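Local coordinates for protein maltose operon transcriptional repressor (Staphylococcus aureus subsp. aureus Mu50, PDB 3HCW) that probably represses transcription of the maltose operon as a LacI/GalR-type regulator, its C-terminal effector-binding region belonging to the periplasmic binding protein-like family, at the interface of chains A and B. Sequence-based numbering; all coordinates share one arbitrary frame. Chains: chain A/B, Maltose operon transcriptional repressor.

Contact 1: the interface of chains A and B. Residues chain A 28-29, 32, 248; chain B 19, 22-23, 49.
A:Asn29, on helix 25-39, meets B:Arg22 and B:Glu19 of the short helix 19-22 at a polar clasp between two copies of the periplasmic binding protein-like fold of LacI/GalR repressors. B:Arg22 presents its NE and NH2 edge to one acceptor, the amide oxygen A:Asn29 OD1, at 2.8 Å from NE and 2.7 Å from NH2. That oxygen lies close to the guanidinium plane, while the amide stands almost perpendicular to it (86°); NH2 comes from above the amide plane, off the lone pairs, and NE nearly in line with the C=O bond. The other end of the amide, ND2, donates to B:Glu19 OE1 at 3.1 Å, amide and carboxylate planes being 29° apart. Asparagine suits the place because it can accept from a cation and donate to an anion at once.

Charge supports this within chain B: B:Glu19 OE1 and B:Arg22 NH2 form a long salt bridge (3.8 Å) that may help steady the arginine. A:Arg248 brings a second guanidinium, turned by 85°, its NH2 3.7 Å from B:Arg22 NH1.

Apolar contacts flank the polar groups. A:Leu32 CD2 lies over the centre of one face of the B:Arg22 guanidinium, 3.6 Å from CZ, and also caps a face of A:Arg248, so one methyl fills the corner between the two guanidinium groups. With CG2 anti to its backbone N, A:Ile28 brings this branch to B:Leu23 CD2 at 3.7 Å. B:Val49 lies more loosely beside A:Leu32.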
loop_
_atom_site.group_PDB
_atom_site.type_symbol
_atom_site.label_atom_id
_atom_site.label_comp_id
_atom_site.label_asym_id
_atom_site.label_seq_id
_atom_site.Cartn_x
_atom_site.Cartn_y
_atom_site.Cartn_z
ATOM N N ILE A 28 2.594 -7.107 1.053
ATOM C CA ILE A 28 3.750 -6.431 0.429
ATOM C C ILE A 28 5.042 -6.673 1.217
ATOM O O ILE A 28 6.057 -7.067 0.648
ATOM C CB ILE A 28 3.497 -4.925 0.206
ATOM C CG1 ILE A 28 2.376 -4.745 -0.822
ATOM C CG2 ILE A 28 4.782 -4.209 -0.270
ATOM C CD1 ILE A 28 1.572 -3.535 -0.594
ATOM N N ASN A 29 4.985 -6.500 2.533
ATOM C CA ASN A 29 6.158 -6.746 3.356
ATOM C C ASN A 29 6.515 -8.220 3.555
ATOM O O ASN A 29 7.696 -8.563 3.589
ATOM C CB ASN A 29 6.046 -5.994 4.675
ATOM C CG ASN A 29 6.086 -4.490 4.478
ATOM O OD1 ASN A 29 6.909 -3.987 3.725
ATOM N ND2 ASN A 29 5.193 -3.770 5.146
ATOM N N LEU A 32 8.080 -9.278 0.210
ATOM C CA LEU A 32 9.435 -8.689 0.189
ATOM C C LEU A 32 10.419 -9.443 1.098
ATOM O O LEU A 32 11.558 -9.735 0.703
ATOM C CB LEU A 32 9.394 -7.202 0.577
ATOM C CG LEU A 32 10.706 -6.407 0.555
ATOM C CD1 LEU A 32 11.206 -6.190 -0.866
ATOM C CD2 LEU A 32 10.536 -5.075 1.246
ATOM N N ARG A 248 7.886 -8.101 7.475
ATOM C CA ARG A 248 9.138 -8.328 6.754
ATOM C C ARG A 248 9.979 -9.404 7.444
ATOM O O ARG A 248 10.582 -10.239 6.764
ATOM C CB ARG A 248 9.926 -7.038 6.577
ATOM C CG ARG A 248 10.966 -7.126 5.487
ATOM C CD ARG A 248 11.529 -5.764 5.172
ATOM N NE ARG A 248 12.663 -5.876 4.266
ATOM C CZ ARG A 248 13.270 -4.847 3.693
ATOM N NH1 ARG A 248 14.301 -5.059 2.881
ATOM N NH2 ARG A 248 12.855 -3.613 3.933
ATOM N N GLU B 19 8.722 2.087 2.538
ATOM C CA GLU B 19 7.274 1.926 2.422
ATOM C C GLU B 19 6.389 3.085 1.907
ATOM O O GLU B 19 5.360 2.806 1.298
ATOM C CB GLU B 19 6.635 1.095 3.546
ATOM C CG GLU B 19 7.128 1.203 4.954
ATOM C CD GLU B 19 6.242 0.375 5.892
ATOM O OE1 GLU B 19 5.969 -0.817 5.597
ATOM O OE2 GLU B 19 5.804 0.922 6.919
ATOM N N ARG B 22 7.042 1.731 -1.687
ATOM C CA ARG B 22 6.612 0.372 -2.029
ATOM C C ARG B 22 5.164 0.031 -1.643
ATOM O O ARG B 22 4.614 -0.932 -2.167
ATOM C CB ARG B 22 7.591 -0.674 -1.488
ATOM C CG ARG B 22 7.484 -0.913 0.005
ATOM C CD ARG B 22 8.221 -2.168 0.373
ATOM N NE ARG B 22 8.201 -2.408 1.810
ATOM C CZ ARG B 22 9.179 -2.092 2.652
ATOM N NH1 ARG B 22 10.291 -1.512 2.219
ATOM N NH2 ARG B 22 9.045 -2.386 3.942
ATOM N N LEU B 23 4.565 0.812 -0.735
ATOM C CA LEU B 23 3.145 0.642 -0.367
ATOM C C LEU B 23 2.202 1.509 -1.197
ATOM O O LEU B 23 0.973 1.387 -1.068
ATOM C CB LEU B 23 2.897 0.913 1.119
ATOM C CG LEU B 23 3.650 0.085 2.167
ATOM C CD1 LEU B 23 3.149 0.407 3.569
ATOM C CD2 LEU B 23 3.590 -1.403 1.892
ATOM N N VAL B 49 16.110 -2.948 -5.239
ATOM C CA VAL B 49 15.766 -2.922 -3.809
ATOM C C VAL B 49 16.404 -1.759 -3.037
ATOM O O VAL B 49 16.094 -1.556 -1.868
ATOM C CB VAL B 49 16.086 -4.263 -3.070
ATOM C CG1 VAL B 49 14.893 -4.684 -2.218
ATOM C CG2 VAL B 49 16.443 -5.383 -4.037
#

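Contact 2: the interface of chains A and B. Residues chain A 208-209, 212, 237; chain B 208, 212, 237-238.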
loop_
_atom_site.group_PDB
_atom_site.type_symbol
_atom_site.label_atom_id
_atom_site.label_comp_id
_atom_site.label_asym_id
_atom_site.label_seq_id
_atom_site.Cartn_x
_atom_site.Cartn_y
_atom_site.Cartn_z
ATOM N N LEU A 208 -12.416 4.395 9.863
ATOM C CA LEU A 208 -12.097 5.801 10.149
ATOM C C LEU A 208 -12.816 6.738 9.185
ATOM O O LEU A 208 -13.238 7.823 9.572
ATOM C CB LEU A 208 -10.578 6.053 10.104
ATOM C CG LEU A 208 -9.712 5.189 11.029
ATOM C CD1 LEU A 208 -8.225 5.354 10.754
ATOM C CD2 LEU A 208 -10.025 5.424 12.486
ATOM N N SER A 209 -12.976 6.284 7.940
ATOM C CA SER A 209 -13.645 7.049 6.894
ATOM C C SER A 209 -15.120 7.234 7.215
ATOM O O SER A 209 -15.657 8.333 7.060
ATOM C CB SER A 209 -13.471 6.354 5.547
ATOM O OG SER A 209 -13.938 7.181 4.492
ATOM N N TYR A 212 -15.427 9.521 10.208
ATOM C CA TYR A 212 -15.297 10.903 9.741
ATOM C C TYR A 212 -16.638 11.410 9.217
ATOM O O TYR A 212 -17.083 12.514 9.581
ATOM C CB TYR A 212 -14.225 11.011 8.648
ATOM C CG TYR A 212 -13.813 12.430 8.323
ATOM C CD1 TYR A 212 -12.744 13.032 8.989
ATOM C CD2 TYR A 212 -14.485 13.176 7.346
ATOM C CE1 TYR A 212 -12.352 14.341 8.696
ATOM C CE2 TYR A 212 -14.108 14.493 7.060
ATOM C CZ TYR A 212 -13.032 15.062 7.732
ATOM O OH TYR A 212 -12.641 16.355 7.445
ATOM N N SER A 237 -6.014 9.392 9.740
ATOM C CA SER A 237 -6.696 10.507 10.367
ATOM C C SER A 237 -7.569 9.983 11.512
ATOM O O SER A 237 -8.650 9.441 11.256
ATOM C CB SER A 237 -7.570 11.252 9.341
ATOM O OG SER A 237 -6.781 11.809 8.289
ATOM N N LEU B 208 -4.056 15.389 4.970
ATOM C CA LEU B 208 -5.369 15.119 5.596
ATOM C C LEU B 208 -5.274 14.848 7.092
ATOM O O LEU B 208 -6.159 15.225 7.861
ATOM C CB LEU B 208 -6.075 13.925 4.917
ATOM C CG LEU B 208 -6.476 14.040 3.441
ATOM C CD1 LEU B 208 -7.151 12.770 2.940
ATOM C CD2 LEU B 208 -7.403 15.231 3.237
ATOM N N TYR B 212 -7.047 16.875 9.928
ATOM C CA TYR B 212 -7.826 16.245 11.004
ATOM C C TYR B 212 -7.376 16.769 12.378
ATOM O O TYR B 212 -8.205 17.148 13.209
ATOM C CB TYR B 212 -7.693 14.711 10.953
ATOM C CG TYR B 212 -8.668 13.976 11.854
ATOM C CD1 TYR B 212 -9.852 13.440 11.327
ATOM C CD2 TYR B 212 -8.411 13.799 13.219
ATOM C CE1 TYR B 212 -10.761 12.752 12.127
ATOM C CE2 TYR B 212 -9.332 13.122 14.047
ATOM C CZ TYR B 212 -10.501 12.599 13.476
ATOM O OH TYR B 212 -11.424 11.945 14.233
ATOM N N SER B 237 -10.191 9.911 4.677
ATOM C CA SER B 237 -11.053 10.651 5.594
ATOM C C SER B 237 -11.103 12.149 5.219
ATOM O O SER B 237 -10.253 12.929 5.677
ATOM C CB SER B 237 -10.555 10.491 7.043
ATOM O OG SER B 237 -10.924 9.248 7.628
ATOM N N PRO B 238 -12.092 12.568 4.393
ATOM C CA PRO B 238 -13.183 11.834 3.723
ATOM C C PRO B 238 -12.746 11.298 2.339
ATOM O O PRO B 238 -11.652 11.636 1.871
ATOM C CB PRO B 238 -14.250 12.924 3.564
ATOM C CG PRO B 238 -13.429 14.136 3.231
ATOM C CD PRO B 238 -12.161 14.012 4.079
#
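One face of the A:Tyr212 ring is covered by the cis peptide bond between B:Ser237 and B:Pro238: the carbonyl carbon B:Ser237 C sits over the ring centre, 4.0 Å from the centroid, and B:Pro238 N lies nearer the rim. The B:Tyr212 ring carries A:Ser237 C over its centre in the same way. Where the tyrosines meet each other they do so at their rims, A:Tyr212 CD1 lying 3.7 Å from B:Tyr212 CE1, and the two side chains slide past one another in opposite directions. Each CG is anti to its backbone N (chi1 -167° in A:Tyr212), which sends the ring off helix 201-213 toward the partner's loop.

B:Pro238 lays its CD 3.6 Å from A:Tyr212 CE2; a rigid, flat-sided proline suits an aromatic face. Serine is small enough for the loops to approach closely, A:Ser237 CB and B:Ser237 CB being 3.8 Å apart. The hydroxyl B:Ser237 OG makes a weak hydrogen bond to the helix carbonyl A:Leu208 O at 3.3 Å; the corresponding pair with chains exchanged is longer.

By packing helix and loop of each copy against the other, the site forms a two-fold core that probably helps hold the repressor as a dimer, as is usual in this family.

Contact 3: the interface of chains A and B. Residues chain A 212, 215; chain B 212, 216-218, 238.
The phenol oxygen A:Tyr212 OH reaches the backbone of B:Glu217 and B:Ile218, and here the contact is tight. B:Ile218 N donates a hydrogen bond to it at 3.0 Å, with an angle of 143° at the hydrogen. A water stands 2.6 Å from A:Tyr212 OH and 2.9 Å from B:Ile216 O, bridging the two oxygens and giving the hydroxyl a second polar partner. The carbonyl B:Ile218 O lies at the ring edge, in its plane, 3.6 Å from A:Tyr212 CE2, and B:Glu217 CA comes to 3.5 Å from the hydroxyl. With B:Pro238 over one face, the ring is thus held at its face, edge and end. Tyrosine suits the place because its flat ring carries a hydroxyl that can satisfy a backbone N-H.

In another direction from the hydroxyl the contact is loose. A:Asn215 ND2 and B:Glu217 OE1 remain 4.4 Å apart, facing each other without a direct bond. B:Glu217 has its CG between backbone N and carbonyl carbon (chi1 46°), and its chain then extends toward the asparagine. A:Asn215 has positive phi, a left-handed turn conformation that asparagine tolerates well.

Residues 215-218 belong to the loop joining helix 201-213 to strand 222-227, so the tyrosine near one helix end plugs into the segment following its partner's equivalent helix.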
loop_
_atom_site.group_PDB
_atom_site.type_symbol
_atom_site.label_atom_id
_atom_site.label_comp_id
_atom_site.label_asym_id
_atom_site.label_seq_id
_atom_site.Cartn_x
_atom_site.Cartn_y
_atom_site.Cartn_z
ATOM N N TYR A 212 -15.427 9.521 10.208
ATOM C CA TYR A 212 -15.297 10.903 9.741
ATOM C C TYR A 212 -16.638 11.410 9.217
ATOM O O TYR A 212 -17.083 12.514 9.581
ATOM C CB TYR A 212 -14.225 11.011 8.648
ATOM C CG TYR A 212 -13.813 12.430 8.323
ATOM C CD1 TYR A 212 -12.744 13.032 8.989
ATOM C CD2 TYR A 212 -14.485 13.176 7.346
ATOM C CE1 TYR A 212 -12.352 14.341 8.696
ATOM C CE2 TYR A 212 -14.108 14.493 7.060
ATOM C CZ TYR A 212 -13.032 15.062 7.732
ATOM O OH TYR A 212 -12.641 16.355 7.445
ATOM N N ASN A 215 -19.066 12.314 11.889
ATOM C CA ASN A 215 -18.485 13.271 12.830
ATOM C C ASN A 215 -18.223 12.693 14.217
ATOM O O ASN A 215 -18.365 13.381 15.222
ATOM C CB ASN A 215 -19.316 14.560 12.906
ATOM C CG ASN A 215 -18.507 15.754 13.408
ATOM O OD1 ASN A 215 -19.014 16.576 14.175
ATOM N ND2 ASN A 215 -17.245 15.847 12.985
ATOM N N TYR B 212 -7.047 16.875 9.928
ATOM C CA TYR B 212 -7.826 16.245 11.004
ATOM C C TYR B 212 -7.376 16.769 12.378
ATOM O O TYR B 212 -8.205 17.148 13.209
ATOM C CB TYR B 212 -7.693 14.711 10.953
ATOM C CG TYR B 212 -8.668 13.976 11.854
ATOM C CD1 TYR B 212 -9.852 13.440 11.327
ATOM C CD2 TYR B 212 -8.411 13.799 13.219
ATOM C CE1 TYR B 212 -10.761 12.752 12.127
ATOM C CE2 TYR B 212 -9.332 13.122 14.047
ATOM C CZ TYR B 212 -10.501 12.599 13.476
ATOM O OH TYR B 212 -11.424 11.945 14.233
ATOM N N ILE B 216 -9.875 21.078 10.717
ATOM C CA ILE B 216 -10.230 21.724 9.478
ATOM C C ILE B 216 -11.007 20.685 8.662
ATOM O O ILE B 216 -10.411 19.816 8.026
ATOM C CB ILE B 216 -8.949 22.229 8.748
ATOM C CG1 ILE B 216 -8.111 23.111 9.681
ATOM C CG2 ILE B 216 -9.313 23.019 7.515
ATOM C CD1 ILE B 216 -6.762 23.530 9.122
ATOM N N GLU B 217 -12.339 20.753 8.722
ATOM C CA GLU B 217 -13.176 19.732 8.085
ATOM C C GLU B 217 -13.359 19.906 6.585
ATOM O O GLU B 217 -13.296 21.013 6.054
ATOM C CB GLU B 217 -14.524 19.532 8.790
ATOM C CG GLU B 217 -15.288 20.775 9.169
ATOM C CD GLU B 217 -16.420 20.471 10.149
ATOM O OE1 GLU B 217 -16.854 19.295 10.222
ATOM O OE2 GLU B 217 -16.873 21.405 10.848
ATOM N N ILE B 218 -13.564 18.773 5.922
ATOM C CA ILE B 218 -13.606 18.664 4.476
ATOM C C ILE B 218 -14.936 17.991 4.128
ATOM O O ILE B 218 -15.289 16.979 4.729
ATOM C CB ILE B 218 -12.401 17.810 3.972
ATOM C CG1 ILE B 218 -11.079 18.431 4.434
ATOM C CG2 ILE B 218 -12.392 17.653 2.431
ATOM C CD1 ILE B 218 -9.914 17.477 4.419
ATOM N N PRO B 238 -12.092 12.568 4.393
ATOM C CA PRO B 238 -13.183 11.834 3.723
ATOM C C PRO B 238 -12.746 11.298 2.339
ATOM O O PRO B 238 -11.652 11.636 1.871
ATOM C CB PRO B 238 -14.250 12.924 3.564
ATOM C CG PRO B 238 -13.429 14.136 3.231
ATOM C CD PRO B 238 -12.161 14.012 4.079
HETATM O O HOH W 1 -10.292 16.966 8.233
#

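Contacts 2 and 3 are neighbouring parts of one patch, their C-alpha centres about 6 Å apart, and share A:Tyr212, B:Tyr212 and B:Pro238. Contact 1 is separate, about 25 Å from contact 2 and 30 Å from contact 3, and uses helices 19-22 and 25-39 near the N-terminal end of the fragment, joined by A:Arg248 of helix 247-263. Contact 1 has a twin with the chains exchanged, whereas contact 2 contains both copies of its tyrosine and serine and so lies about the two-fold axis. The copies thus meet in well-separated regions, one centred on an arginine-asparagine clasp with apolar flanks, the other on tyrosines. Such spacing probably limits rocking between subunits.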